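Local atomic coordinates of TRNA threonylcarbamoyladenosine dehydratase (Escherichia coli, PDB entry 4D79), a protein that catalyses the ATP-dependent dehydration of threonylcarbamoyladenosine at position 37 of tRNAs to its cyclic form, and can accept sulfur from the desulfurase CsdA in vitro. Residues D127-V132 against A136-Y141; Q116-G121 against A140-N145; V3-A8 against L27-H32; G14-L19 against K23-F28. All coordinates share one frame; numbering follows the deposited sequence.

Contact 1 (D127-V132 against A136-Y141). With ATP (adenosine-5'-triphosphate), chain K.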
loop_
_atom_site.group_PDB
_atom_site.type_symbol
_atom_site.label_atom_id
_atom_site.label_comp_id
_atom_site.label_asym_id
_atom_site.label_seq_id
_atom_site.Cartn_x
_atom_site.Cartn_y
_atom_site.Cartn_z
ATOM N N ASP B 127 -9.909 12.379 3.763
ATOM C CA ASP B 127 -9.890 12.626 5.192
ATOM C C ASP B 127 -9.204 11.454 5.872
ATOM O O ASP B 127 -9.763 10.352 5.948
ATOM C CB ASP B 127 -11.288 12.824 5.737
ATOM C CG ASP B 127 -11.346 12.597 7.214
ATOM O OD1 ASP B 127 -10.366 12.978 7.872
ATOM O OD2 ASP B 127 -12.354 12.074 7.721
ATOM N N ALA B 128 -8.006 11.707 6.389
ATOM C CA ALA B 128 -7.195 10.700 7.068
ATOM C C ALA B 128 -6.858 11.164 8.478
ATOM O O ALA B 128 -5.766 10.900 9.001
ATOM C CB ALA B 128 -5.938 10.400 6.258
ATOM N N ILE B 129 -7.798 11.868 9.088
ATOM C CA ILE B 129 -7.669 12.364 10.448
ATOM C C ILE B 129 -7.978 11.221 11.406
ATOM O O ILE B 129 -8.955 10.483 11.229
ATOM C CB ILE B 129 -8.632 13.554 10.671
ATOM C CG1 ILE B 129 -8.250 14.768 9.804
ATOM C CG2 ILE B 129 -8.675 13.970 12.116
ATOM C CD1 ILE B 129 -9.362 15.821 9.717
ATOM N N ASP B 130 -7.191 11.114 12.470
ATOM C CA ASP B 130 -7.386 10.052 13.449
ATOM C C ASP B 130 -8.161 10.514 14.682
ATOM O O ASP B 130 -8.528 9.671 15.502
ATOM C CB ASP B 130 -6.026 9.444 13.852
ATOM C CG ASP B 130 -5.160 10.402 14.647
ATOM O OD1 ASP B 130 -5.320 11.630 14.498
ATOM O OD2 ASP B 130 -4.295 9.919 15.409
ATOM N N SER B 131 -8.360 11.822 14.856
ATOM C CA SER B 131 -9.016 12.407 16.021
ATOM C C SER B 131 -10.431 12.872 15.680
ATOM O O SER B 131 -10.644 13.559 14.678
ATOM C CB SER B 131 -8.186 13.580 16.551
ATOM O OG SER B 131 -8.989 14.520 17.238
ATOM N N VAL B 132 -11.393 12.561 16.552
ATOM C CA VAL B 132 -12.796 12.628 16.146
ATOM C C VAL B 132 -13.264 14.072 15.978
ATOM O O VAL B 132 -14.079 14.359 15.093
ATOM C CB VAL B 132 -13.681 11.862 17.138
ATOM C CG1 VAL B 132 -15.137 11.945 16.720
ATOM C CG2 VAL B 132 -13.243 10.418 17.205
ATOM N N ALA B 136 -14.976 15.181 12.501
ATOM C CA ALA B 136 -16.388 15.521 12.379
ATOM C C ALA B 136 -16.574 16.887 11.719
ATOM O O ALA B 136 -17.393 17.031 10.814
ATOM C CB ALA B 136 -17.042 15.491 13.758
ATOM N N ALA B 137 -15.773 17.874 12.113
ATOM C CA ALA B 137 -15.880 19.209 11.538
ATOM C C ALA B 137 -15.563 19.195 10.039
ATOM O O ALA B 137 -16.241 19.862 9.244
ATOM C CB ALA B 137 -14.935 20.151 12.277
ATOM N N LEU B 138 -14.538 18.436 9.630
ATOM C CA LEU B 138 -14.216 18.355 8.213
ATOM C C LEU B 138 -15.348 17.677 7.450
ATOM O O LEU B 138 -15.796 18.170 6.410
ATOM C CB LEU B 138 -12.891 17.597 7.999
ATOM C CG LEU B 138 -12.421 17.414 6.547
ATOM C CD1 LEU B 138 -12.133 18.778 5.945
ATOM C CD2 LEU B 138 -11.189 16.524 6.474
ATOM N N ILE B 139 -15.837 16.548 7.967
ATOM C CA ILE B 139 -16.861 15.784 7.257
ATOM C C ILE B 139 -18.144 16.582 7.125
ATOM O O ILE B 139 -18.756 16.615 6.050
ATOM C CB ILE B 139 -17.094 14.434 7.957
ATOM C CG1 ILE B 139 -15.875 13.541 7.715
ATOM C CG2 ILE B 139 -18.385 13.731 7.464
ATOM C CD1 ILE B 139 -15.881 12.366 8.588
ATOM N N ALA B 140 -18.589 17.209 8.224
ATOM C CA ALA B 140 -19.821 17.987 8.197
ATOM C C ALA B 140 -19.728 19.120 7.178
ATOM O O ALA B 140 -20.647 19.322 6.379
ATOM C CB ALA B 140 -20.132 18.500 9.604
ATOM N N TYR B 141 -18.586 19.807 7.132
ATOM C CA TYR B 141 -18.403 20.895 6.183
ATOM C C TYR B 141 -18.412 20.400 4.738
ATOM O O TYR B 141 -19.099 20.977 3.881
ATOM C CB TYR B 141 -17.111 21.652 6.484
ATOM C CG TYR B 141 -17.018 22.894 5.626
ATOM C CD1 TYR B 141 -17.621 24.093 6.033
ATOM C CD2 TYR B 141 -16.420 22.846 4.393
ATOM C CE1 TYR B 141 -17.579 25.235 5.225
ATOM C CE2 TYR B 141 -16.356 23.968 3.577
ATOM C CZ TYR B 141 -16.962 25.153 4.001
ATOM O OH TYR B 141 -16.889 26.236 3.191
HETATM P PG ATP K . 0.821 9.183 17.178
HETATM O O1G ATP K . 1.414 8.084 18.026
HETATM O O2G ATP K . 1.785 10.292 16.827
HETATM O O3G ATP K . -0.550 9.630 17.626
HETATM P PB ATP K . -0.177 9.154 14.520
HETATM O O1B ATP K . -1.388 9.918 15.006
HETATM O O2B ATP K . 0.851 9.785 13.596
HETATM O O3B ATP K . 0.563 8.454 15.769
HETATM P PA ATP K . -1.863 7.813 12.705
HETATM O O1A ATP K . -3.153 7.677 13.507
HETATM O O2A ATP K . -1.491 6.725 11.734
HETATM O O3A ATP K . -0.679 7.823 13.783
HETATM O "O5'" ATP K . -1.785 9.258 11.964
HETATM C "C5'" ATP K . -2.820 10.260 12.023
HETATM C "C4'" ATP K . -2.460 11.624 11.416
HETATM O "O4'" ATP K . -3.613 12.517 11.293
HETATM C "C3'" ATP K . -1.436 12.378 12.256
HETATM O "O3'" ATP K . -0.277 12.739 11.488
HETATM C "C2'" ATP K . -2.175 13.621 12.713
HETATM O "O2'" ATP K . -1.309 14.732 12.890
HETATM C "C1'" ATP K . -3.201 13.871 11.620
HETATM N N9 ATP K . -4.249 14.835 12.084
HETATM C C8 ATP K . -4.926 14.686 13.251
HETATM N N7 ATP K . -5.811 15.695 13.467
HETATM C C5 ATP K . -5.700 16.523 12.425
HETATM C C6 ATP K . -6.377 17.770 12.048
HETATM N N6 ATP K . -7.297 18.282 12.869
HETATM N N1 ATP K . -6.039 18.382 10.911
HETATM C C2 ATP K . -5.083 17.871 10.102
HETATM N N3 ATP K . -4.419 16.728 10.384
HETATM C C4 ATP K . -4.675 15.991 11.512
#
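In the beta-alpha-beta unit formed by strand 124-127, helix 132-144 and strand 149-152 of this Rossmann-type fold, Asp127, the last residue of the first strand, meets Leu138 and Ile139 of the helix, and Ile129 in the loop after it meets Leu138. Leu138 CD2 is the shared apolar point: it lies 3.8 Å from Asp127 CB and as far from Ile129 CD1. With CG anti to the backbone N (chi1 160°), the Asp127 carboxylate is carried toward the helix, where OD2 rests 3.6 Å from Ile139 CD1. Its other oxygen, OD1, closes an Asx turn by accepting Ile129 N at 3.1 Å, a fairly straight bond (164°) that arrives from above the carboxylate plane. OD2 meets Lys135 in a salt bridge and Thr151 in a hydrogen bond. Farther along, Ala136 N donates to Val132 O at 2.9 Å, a bond of the first helical turn. Ile129 also faces the nucleotide, its CG2 3.6 Å from ATP N7, while Ala128 and Asp130 belong to the same pocket. Were Asp127 replaced by an alanine, Lys135 would probably lose its carboxylate mate and the Ile129 amide its Asx-turn acceptor. With one oxygen spent on the turn and the other on Lys135 and Thr151, a buried acid can sit among aliphatic groups, and the lysine would be expected to help keep it ionised.

Contact 2 (Q116-G121 against A140-N145)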
loop_
_atom_site.group_PDB
_atom_site.type_symbol
_atom_site.label_atom_id
_atom_site.label_comp_id
_atom_site.label_asym_id
_atom_site.label_seq_id
_atom_site.Cartn_x
_atom_site.Cartn_y
_atom_site.Cartn_z
ATOM N N GLN B 116 -12.138 28.172 5.601
ATOM C CA GLN B 116 -11.000 28.817 4.949
ATOM C C GLN B 116 -10.128 27.795 4.230
ATOM O O GLN B 116 -9.755 27.973 3.057
ATOM C CB GLN B 116 -10.181 29.591 5.987
ATOM C CG GLN B 116 -8.856 30.151 5.484
ATOM C CD GLN B 116 -8.012 30.754 6.595
ATOM O OE1 GLN B 116 -8.483 30.941 7.717
ATOM N NE2 GLN B 116 -6.741 31.018 6.297
ATOM N N TYR B 117 -9.821 26.683 4.896
ATOM C CA TYR B 117 -8.943 25.732 4.232
ATOM C C TYR B 117 -9.659 25.031 3.085
ATOM O O TYR B 117 -9.034 24.728 2.066
ATOM C CB TYR B 117 -8.379 24.741 5.258
ATOM C CG TYR B 117 -7.337 25.365 6.167
ATOM C CD1 TYR B 117 -6.450 26.307 5.681
ATOM C CD2 TYR B 117 -7.245 25.021 7.508
ATOM C CE1 TYR B 117 -5.500 26.877 6.482
ATOM C CE2 TYR B 117 -6.288 25.582 8.313
ATOM C CZ TYR B 117 -5.420 26.522 7.791
ATOM O OH TYR B 117 -4.453 27.112 8.574
ATOM N N MET B 118 -10.962 24.842 3.183
ATOM C CA MET B 118 -11.656 24.175 2.091
ATOM C C MET B 118 -12.048 25.153 0.984
ATOM O O MET B 118 -12.590 24.721 -0.040
ATOM C CB MET B 118 -12.894 23.451 2.623
ATOM C CG MET B 118 -12.571 22.278 3.519
ATOM S SD MET B 118 -11.576 20.984 2.732
ATOM C CE MET B 118 -10.097 21.065 3.720
ATOM N N SER B 119 -11.677 26.436 1.111
ATOM C CA SER B 119 -12.127 27.484 0.199
ATOM C C SER B 119 -11.390 27.460 -1.130
ATOM O O SER B 119 -11.805 28.155 -2.058
ATOM C CB SER B 119 -11.922 28.881 0.843
ATOM O OG SER B 119 -12.584 28.979 2.085
ATOM N N VAL B 120 -10.348 26.640 -1.267
ATOM C CA VAL B 120 -9.588 26.593 -2.505
ATOM C C VAL B 120 -10.354 25.925 -3.635
ATOM O O VAL B 120 -10.065 26.192 -4.806
ATOM C CB VAL B 120 -8.261 25.839 -2.256
ATOM C CG1 VAL B 120 -7.464 25.643 -3.551
ATOM C CG2 VAL B 120 -7.426 26.552 -1.206
ATOM N N GLY B 121 -11.353 25.096 -3.332
ATOM C CA GLY B 121 -12.058 24.418 -4.404
ATOM C C GLY B 121 -11.363 23.137 -4.833
ATOM O O GLY B 121 -10.833 23.033 -5.939
ATOM N N ALA B 140 -18.589 17.209 8.224
ATOM C CA ALA B 140 -19.821 17.987 8.197
ATOM C C ALA B 140 -19.728 19.120 7.178
ATOM O O ALA B 140 -20.647 19.322 6.379
ATOM C CB ALA B 140 -20.132 18.500 9.604
ATOM N N TYR B 141 -18.586 19.807 7.132
ATOM C CA TYR B 141 -18.403 20.895 6.183
ATOM C C TYR B 141 -18.412 20.400 4.738
ATOM O O TYR B 141 -19.099 20.977 3.881
ATOM C CB TYR B 141 -17.111 21.652 6.484
ATOM C CG TYR B 141 -17.018 22.894 5.626
ATOM C CD1 TYR B 141 -17.621 24.093 6.033
ATOM C CD2 TYR B 141 -16.420 22.846 4.393
ATOM C CE1 TYR B 141 -17.579 25.235 5.225
ATOM C CE2 TYR B 141 -16.356 23.968 3.577
ATOM C CZ TYR B 141 -16.962 25.153 4.001
ATOM O OH TYR B 141 -16.889 26.236 3.191
ATOM N N CYS B 142 -17.632 19.343 4.419
ATOM C CA CYS B 142 -17.608 18.886 3.041
ATOM C C CYS B 142 -18.954 18.323 2.632
ATOM O O CYS B 142 -19.404 18.562 1.510
ATOM C CB CYS B 142 -16.515 17.814 2.836
ATOM S SG CYS B 142 -14.899 18.561 2.993
ATOM N N ARG B 143 -19.614 17.594 3.539
ATOM C CA ARG B 143 -20.937 17.055 3.240
ATOM C C ARG B 143 -21.947 18.171 2.920
ATOM O O ARG B 143 -22.622 18.107 1.890
ATOM C CB ARG B 143 -21.418 16.217 4.418
ATOM C CG ARG B 143 -22.765 15.525 4.217
ATOM C CD ARG B 143 -23.160 14.895 5.555
ATOM N NE ARG B 143 -24.453 14.212 5.558
ATOM C CZ ARG B 143 -25.609 14.735 5.936
ATOM N NH1 ARG B 143 -25.689 16.002 6.344
ATOM N NH2 ARG B 143 -26.694 13.972 5.897
ATOM N N ARG B 144 -22.010 19.218 3.768
ATOM C CA ARG B 144 -22.944 20.347 3.593
ATOM C C ARG B 144 -22.698 21.072 2.285
ATOM O O ARG B 144 -23.637 21.576 1.653
ATOM C CB ARG B 144 -22.802 21.374 4.731
ATOM C CG ARG B 144 -23.339 21.002 6.027
ATOM C CD ARG B 144 -22.864 21.981 7.114
ATOM N NE ARG B 144 -23.413 21.587 8.421
ATOM C CZ ARG B 144 -23.249 22.271 9.547
ATOM N NH1 ARG B 144 -22.554 23.402 9.554
ATOM N NH2 ARG B 144 -23.787 21.816 10.670
ATOM N N ASN B 145 -21.433 21.160 1.872
ATOM C CA ASN B 145 -21.045 21.956 0.728
ATOM C C ASN B 145 -20.898 21.145 -0.538
ATOM O O ASN B 145 -20.486 21.685 -1.575
ATOM C CB ASN B 145 -19.772 22.719 1.071
ATOM C CG ASN B 145 -20.062 23.881 2.016
ATOM O OD1 ASN B 145 -20.626 24.897 1.593
ATOM N ND2 ASN B 145 -19.702 23.734 3.290
#
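Apolar contact comes first: Met118 lays its CB against the ring of Tyr141, 3.6 Å from CE2, approaching obliquely. The next atom of the chain, Met118 CG, lies 4.0 Å from Tyr141 CD2. From there the chain bends at chi2 and chi3, and its sulfur is brought alongside another, Met118 SD lying 4.1 Å from Cys142 SG at van der Waals range. These contacts join two helices that belong to successive crossovers of the Rossmann-type sheet: helix 114-118 leads into strand 124-127, and helix 132-144 follows it. Tyr141 also touches Val114 and Ala115, while Met118 reaches Cys34, so the methionine touches both helix 132-144 and strand 32-36 of the sheet. No hydrogen bond crosses between the two segments. Within 140-145, Asn145, just past the helix, folds its amide back over the Tyr141 ring, ND2 standing 3.1 Å above the ring plane and over its centre. The same ND2 donates to Tyr141 O at 2.9 Å, nearly in its own amide plane. Asn145 N binds that carbonyl oxygen too, at 3.1 Å and from the opposite face of the carbonyl plane, which leaves Tyr141 O gripped by two donors of one residue.

Contact 3 (V3-A8 against L27-H32)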
loop_
_atom_site.group_PDB
_atom_site.type_symbol
_atom_site.label_atom_id
_atom_site.label_comp_id
_atom_site.label_asym_id
_atom_site.label_seq_id
_atom_site.Cartn_x
_atom_site.Cartn_y
_atom_site.Cartn_z
ATOM N N VAL B 3 -3.301 22.184 -16.428
ATOM C CA VAL B 3 -1.908 21.780 -16.510
ATOM C C VAL B 3 -1.633 21.284 -17.925
ATOM O O VAL B 3 -2.388 20.456 -18.452
ATOM C CB VAL B 3 -1.608 20.709 -15.436
ATOM C CG1 VAL B 3 -0.219 20.119 -15.613
ATOM C CG2 VAL B 3 -1.729 21.336 -14.061
ATOM N N VAL B 4 -0.563 21.783 -18.533
ATOM C CA VAL B 4 -0.107 21.298 -19.830
ATOM C C VAL B 4 0.815 20.104 -19.544
ATOM O O VAL B 4 1.846 20.247 -18.887
ATOM C CB VAL B 4 0.625 22.399 -20.618
ATOM C CG1 VAL B 4 1.225 21.815 -21.915
ATOM C CG2 VAL B 4 -0.317 23.539 -20.947
ATOM N N ILE B 5 0.470 18.934 -20.068
ATOM C CA ILE B 5 1.228 17.714 -19.772
ATOM C C ILE B 5 2.497 17.703 -20.619
ATOM O O ILE B 5 2.437 17.833 -21.844
ATOM C CB ILE B 5 0.355 16.467 -20.015
ATOM C CG1 ILE B 5 -0.688 16.389 -18.915
ATOM C CG2 ILE B 5 1.187 15.145 -20.061
ATOM C CD1 ILE B 5 -1.768 15.369 -19.109
ATOM N N SER B 6 3.653 17.678 -19.954
ATOM C CA SER B 6 4.954 17.668 -20.611
ATOM C C SER B 6 5.352 16.265 -21.104
ATOM O O SER B 6 4.770 15.230 -20.744
ATOM C CB SER B 6 6.038 18.185 -19.672
ATOM O OG SER B 6 6.268 17.242 -18.623
ATOM N N ASP B 7 6.411 16.237 -21.912
ATOM C CA ASP B 7 6.952 14.948 -22.320
ATOM C C ASP B 7 7.473 14.187 -21.116
ATOM O O ASP B 7 7.281 12.979 -21.026
ATOM C CB ASP B 7 8.077 15.132 -23.342
ATOM C CG ASP B 7 7.566 15.472 -24.751
ATOM O OD1 ASP B 7 6.374 15.259 -25.070
ATOM O OD2 ASP B 7 8.396 15.921 -25.562
ATOM N N ALA B 8 8.085 14.887 -20.159
ATOM C CA ALA B 8 8.540 14.236 -18.928
ATOM C C ALA B 8 7.383 13.636 -18.132
ATOM O O ALA B 8 7.503 12.533 -17.594
ATOM C CB ALA B 8 9.323 15.220 -18.073
ATOM N N LEU B 27 -7.485 14.700 -16.757
ATOM C CA LEU B 27 -8.337 14.976 -15.597
ATOM C C LEU B 27 -7.516 14.984 -14.316
ATOM O O LEU B 27 -7.693 15.856 -13.462
ATOM C CB LEU B 27 -9.446 13.921 -15.493
ATOM C CG LEU B 27 -10.444 14.056 -14.342
ATOM C CD1 LEU B 27 -11.354 15.283 -14.552
ATOM C CD2 LEU B 27 -11.265 12.780 -14.236
ATOM N N PHE B 28 -6.652 13.968 -14.146
ATOM C CA PHE B 28 -5.799 13.889 -12.974
ATOM C C PHE B 28 -4.819 15.059 -12.924
ATOM O O PHE B 28 -4.585 15.648 -11.847
ATOM C CB PHE B 28 -5.032 12.550 -12.934
ATOM C CG PHE B 28 -5.909 11.299 -12.884
ATOM C CD1 PHE B 28 -7.258 11.359 -12.590
ATOM C CD2 PHE B 28 -5.342 10.031 -13.135
ATOM C CE1 PHE B 28 -8.033 10.183 -12.545
ATOM C CE2 PHE B 28 -6.124 8.874 -13.085
ATOM C CZ PHE B 28 -7.465 8.959 -12.792
ATOM N N ALA B 29 -4.212 15.401 -14.059
ATOM C CA ALA B 29 -3.242 16.496 -14.055
ATOM C C ALA B 29 -3.895 17.825 -13.662
ATOM O O ALA B 29 -3.255 18.687 -13.050
ATOM C CB ALA B 29 -2.571 16.614 -15.421
ATOM N N ASP B 30 -5.160 17.995 -14.000
ATOM C CA ASP B 30 -5.924 19.208 -13.728
ATOM C C ASP B 30 -6.537 19.204 -12.333
ATOM O O ASP B 30 -7.114 20.223 -11.914
ATOM C CB ASP B 30 -7.066 19.341 -14.733
ATOM C CG ASP B 30 -6.613 19.713 -16.109
ATOM O OD1 ASP B 30 -5.521 20.258 -16.221
ATOM O OD2 ASP B 30 -7.401 19.567 -17.065
ATOM N N ALA B 31 -6.425 18.095 -11.608
ATOM C CA ALA B 31 -7.110 17.957 -10.326
ATOM C C ALA B 31 -6.285 18.549 -9.204
ATOM O O ALA B 31 -5.058 18.620 -9.263
ATOM C CB ALA B 31 -7.421 16.497 -10.015
ATOM N N HIS B 32 -6.978 18.983 -8.170
ATOM C CA HIS B 32 -6.343 19.464 -6.954
ATOM C C HIS B 32 -6.993 18.694 -5.818
ATOM O O HIS B 32 -8.181 18.897 -5.532
ATOM C CB HIS B 32 -6.510 20.986 -6.783
ATOM C CG HIS B 32 -5.673 21.545 -5.671
ATOM N ND1 HIS B 32 -5.600 22.896 -5.382
ATOM C CD2 HIS B 32 -4.879 20.920 -4.764
ATOM C CE1 HIS B 32 -4.784 23.076 -4.354
ATOM N NE2 HIS B 32 -4.325 21.890 -3.966
#
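Asp30 CG is anti to its carbonyl carbon (chi1 -72°) and Val3 CG2 is likewise anti to the carbonyl carbon of Val3; these two torsions turn the carboxylate and the valine methyl to the places where the N-terminal arm meets the end of helix 22-29. Val3 N donates to Asp30 OD1 at 2.9 Å, almost straight (170°) and nearly in line with the C-O bond. Val3 CG2 packs against the backbone, only 3.2 Å from Ala29 O, a tight approach for a methyl group. Two apolar contacts are made on Ala29 CB: Val3 CB at 4.2 Å, and Ile5 CD1 at 4.0 Å. Ile5 CG1 stands at the same 4.0 Å from Ala29 CB, so the isoleucine lies along the alanine methyl with two atoms. Gln26, one turn earlier on the helix, adds a second link to the arm: its NE2 donates to Val3 O and, weakly, to Asp30 OD1. Without the carboxylate, as with a leucine in place of Asp30, the Val3 amide is likely to lose its acceptor and the first residues of the arm to be less firmly pinned. Trp9 of helix 7-20, the helix the arm leads into, touches both Val3 and Ala29. Beyond the arm, Ser6 serves as N-cap of helix 7-20, its OG accepting from Trp9 N. The whole is an extended N-terminal arm tied across the C-terminal end of a helix, just before the chain enters strand 32-36, the first strand of the Rossmann-type sheet.

Contact 4 (G14-L19 against K23-F28)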
loop_
_atom_site.group_PDB
_atom_site.type_symbol
_atom_site.label_atom_id
_atom_site.label_comp_id
_atom_site.label_asym_id
_atom_site.label_seq_id
_atom_site.Cartn_x
_atom_site.Cartn_y
_atom_site.Cartn_z
ATOM N N GLY B 14 3.001 7.415 -18.229
ATOM C CA GLY B 14 2.485 6.660 -19.369
ATOM C C GLY B 14 1.667 5.451 -18.953
ATOM O O GLY B 14 0.631 5.154 -19.553
ATOM N N GLY B 15 2.107 4.745 -17.907
ATOM C CA GLY B 15 1.340 3.616 -17.407
ATOM C C GLY B 15 -0.013 4.007 -16.830
ATOM O O GLY B 15 -0.965 3.223 -16.887
ATOM N N THR B 16 -0.123 5.224 -16.281
ATOM C CA THR B 16 -1.417 5.773 -15.860
ATOM C C THR B 16 -2.363 5.967 -17.040
ATOM O O THR B 16 -3.520 5.538 -17.010
ATOM C CB THR B 16 -1.167 7.094 -15.140
ATOM O OG1 THR B 16 -0.154 6.874 -14.149
ATOM C CG2 THR B 16 -2.419 7.631 -14.496
ATOM N N ALA B 17 -1.879 6.615 -18.101
ATOM C CA ALA B 17 -2.682 6.770 -19.309
ATOM C C ALA B 17 -3.110 5.416 -19.886
ATOM O O ALA B 17 -4.239 5.284 -20.394
ATOM C CB ALA B 17 -1.887 7.564 -20.342
ATOM N N ARG B 18 -2.212 4.421 -19.879
ATOM C CA ARG B 18 -2.534 3.120 -20.469
ATOM C C ARG B 18 -3.568 2.364 -19.647
ATOM O O ARG B 18 -4.294 1.536 -20.195
ATOM C CB ARG B 18 -1.278 2.256 -20.632
ATOM C CG ARG B 18 -0.311 2.797 -21.713
ATOM C CD ARG B 18 0.705 1.760 -22.177
ATOM N NE ARG B 18 1.306 1.032 -21.069
ATOM C CZ ARG B 18 2.372 1.437 -20.390
ATOM N NH1 ARG B 18 2.970 2.577 -20.699
ATOM N NH2 ARG B 18 2.840 0.697 -19.397
ATOM N N LEU B 19 -3.696 2.693 -18.371
ATOM C CA LEU B 19 -4.650 2.039 -17.494
ATOM C C LEU B 19 -5.994 2.769 -17.440
ATOM O O LEU B 19 -7.039 2.159 -17.662
ATOM C CB LEU B 19 -4.040 1.949 -16.096
ATOM C CG LEU B 19 -4.929 1.268 -15.047
ATOM C CD1 LEU B 19 -5.301 -0.148 -15.414
ATOM C CD2 LEU B 19 -4.240 1.310 -13.699
ATOM N N LYS B 23 -8.021 10.646 -21.448
ATOM C CA LYS B 23 -8.845 11.692 -20.849
ATOM C C LYS B 23 -8.611 11.755 -19.350
ATOM O O LYS B 23 -8.496 12.839 -18.766
ATOM C CB LYS B 23 -10.312 11.436 -21.182
ATOM C CG LYS B 23 -11.243 12.592 -20.831
ATOM C CD LYS B 23 -12.607 12.412 -21.490
ATOM C CE LYS B 23 -13.507 13.626 -21.284
ATOM N NZ LYS B 23 -13.948 13.777 -19.867
ATOM N N ALA B 24 -8.510 10.584 -18.712
ATOM C CA ALA B 24 -8.219 10.531 -17.297
ATOM C C ALA B 24 -6.858 11.147 -16.977
ATOM O O ALA B 24 -6.700 11.788 -15.933
ATOM C CB ALA B 24 -8.284 9.086 -16.826
ATOM N N LEU B 25 -5.842 10.902 -17.806
ATOM C CA LEU B 25 -4.535 11.485 -17.499
ATOM C C LEU B 25 -4.644 13.005 -17.361
ATOM O O LEU B 25 -4.045 13.608 -16.465
ATOM C CB LEU B 25 -3.515 11.112 -18.573
ATOM C CG LEU B 25 -2.065 11.513 -18.259
ATOM C CD1 LEU B 25 -1.440 10.598 -17.192
ATOM C CD2 LEU B 25 -1.194 11.501 -19.536
ATOM N N GLN B 26 -5.365 13.635 -18.265
ATOM C CA GLN B 26 -5.537 15.082 -18.195
ATOM C C GLN B 26 -6.432 15.477 -17.021
ATOM O O GLN B 26 -6.167 16.478 -16.344
ATOM C CB GLN B 26 -6.098 15.620 -19.516
ATOM C CG GLN B 26 -6.237 17.123 -19.516
ATOM C CD GLN B 26 -4.929 17.853 -19.555
ATOM O OE1 GLN B 26 -4.230 17.880 -20.580
ATOM N NE2 GLN B 26 -4.534 18.375 -18.418
ATOM N N LEU B 27 -7.485 14.700 -16.757
ATOM C CA LEU B 27 -8.337 14.976 -15.597
ATOM C C LEU B 27 -7.516 14.984 -14.316
ATOM O O LEU B 27 -7.693 15.856 -13.462
ATOM C CB LEU B 27 -9.446 13.921 -15.493
ATOM C CG LEU B 27 -10.444 14.056 -14.342
ATOM C CD1 LEU B 27 -11.354 15.283 -14.552
ATOM C CD2 LEU B 27 -11.265 12.780 -14.236
ATOM N N PHE B 28 -6.652 13.968 -14.146
ATOM C CA PHE B 28 -5.799 13.889 -12.974
ATOM C C PHE B 28 -4.819 15.059 -12.924
ATOM O O PHE B 28 -4.585 15.648 -11.847
ATOM C CB PHE B 28 -5.032 12.550 -12.934
ATOM C CG PHE B 28 -5.909 11.299 -12.884
ATOM C CD1 PHE B 28 -7.258 11.359 -12.590
ATOM C CD2 PHE B 28 -5.342 10.031 -13.135
ATOM C CE1 PHE B 28 -8.033 10.183 -12.545
ATOM C CE2 PHE B 28 -6.124 8.874 -13.085
ATOM C CZ PHE B 28 -7.465 8.959 -12.792
#
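Thr16 is the first residue of helix 14-19 to touch the second helix, meeting Leu25 and Phe28 at once. Its CB lies 4.1 Å from Leu25 CD1, the two side chains crossing at about a right angle. Its CG2, anti to the backbone N, reaches the edge of the Phe28 ring, 4.0 Å from CD2 and close to the ring plane. On one face of that ring stands Ala24 O of its own helix, 3.2 Å above the plane and offset toward the rim. Ala17 comes next, with its CB 4.1 Å from Leu25 CD2. The leucine thus divides its two methyls between neighbouring residues of the first helix, CD1 on Thr16 and CD2 on Ala17: chi1 -172° places CG, and chi2 74° parts the methyls. Ala17 and Leu25 are also where the backbones come closest, CA to CA 5.4 Å. Arg18 turns elsewhere: one face of its guanidinium covers Gly15 CA, and NH2 donates to Phe238 O of the second subunit. Leu19 packs on Ala240 of that same subunit. The N-to-C directions of the two short helical segments differ by 125°, their axes approaching to 8.5 Å, and no hydrogen bond joins them. Around them, helix 242-266 lies against Ala24 and Phe28 through Met261, Tyr20 meets the Phe28 ring edge-to-face, and the loop residues Thr52 and Ile54, just before strand 56-60, touch Thr16 and Phe28.

Overall arrangement
The four contacts form two pairs. Contacts 1 and 2 share Ala140 and Tyr141 of helix 132-144, their centres 11 Å apart, and touch where Leu138 CD1 meets Met118 CE at 3.8 Å. Contacts 3 and 4 share Leu27 and Phe28, with centres 9 Å apart, and are joined by a probable hydrogen bond from Gln26 NE2 to Val3 O at 3.0 Å. Between the pairs, Val120 CG1 packs on His32 ND1 at 3.8 Å. Of the four, contact 1 supplies Ala128, Ile129 and Asp130 to the ATP pocket; in contact 2 the Met118 side chain lies about 9 Å from ATP. Contact 4, centred about 30 Å from the centre of contact 1, reaches the second subunit.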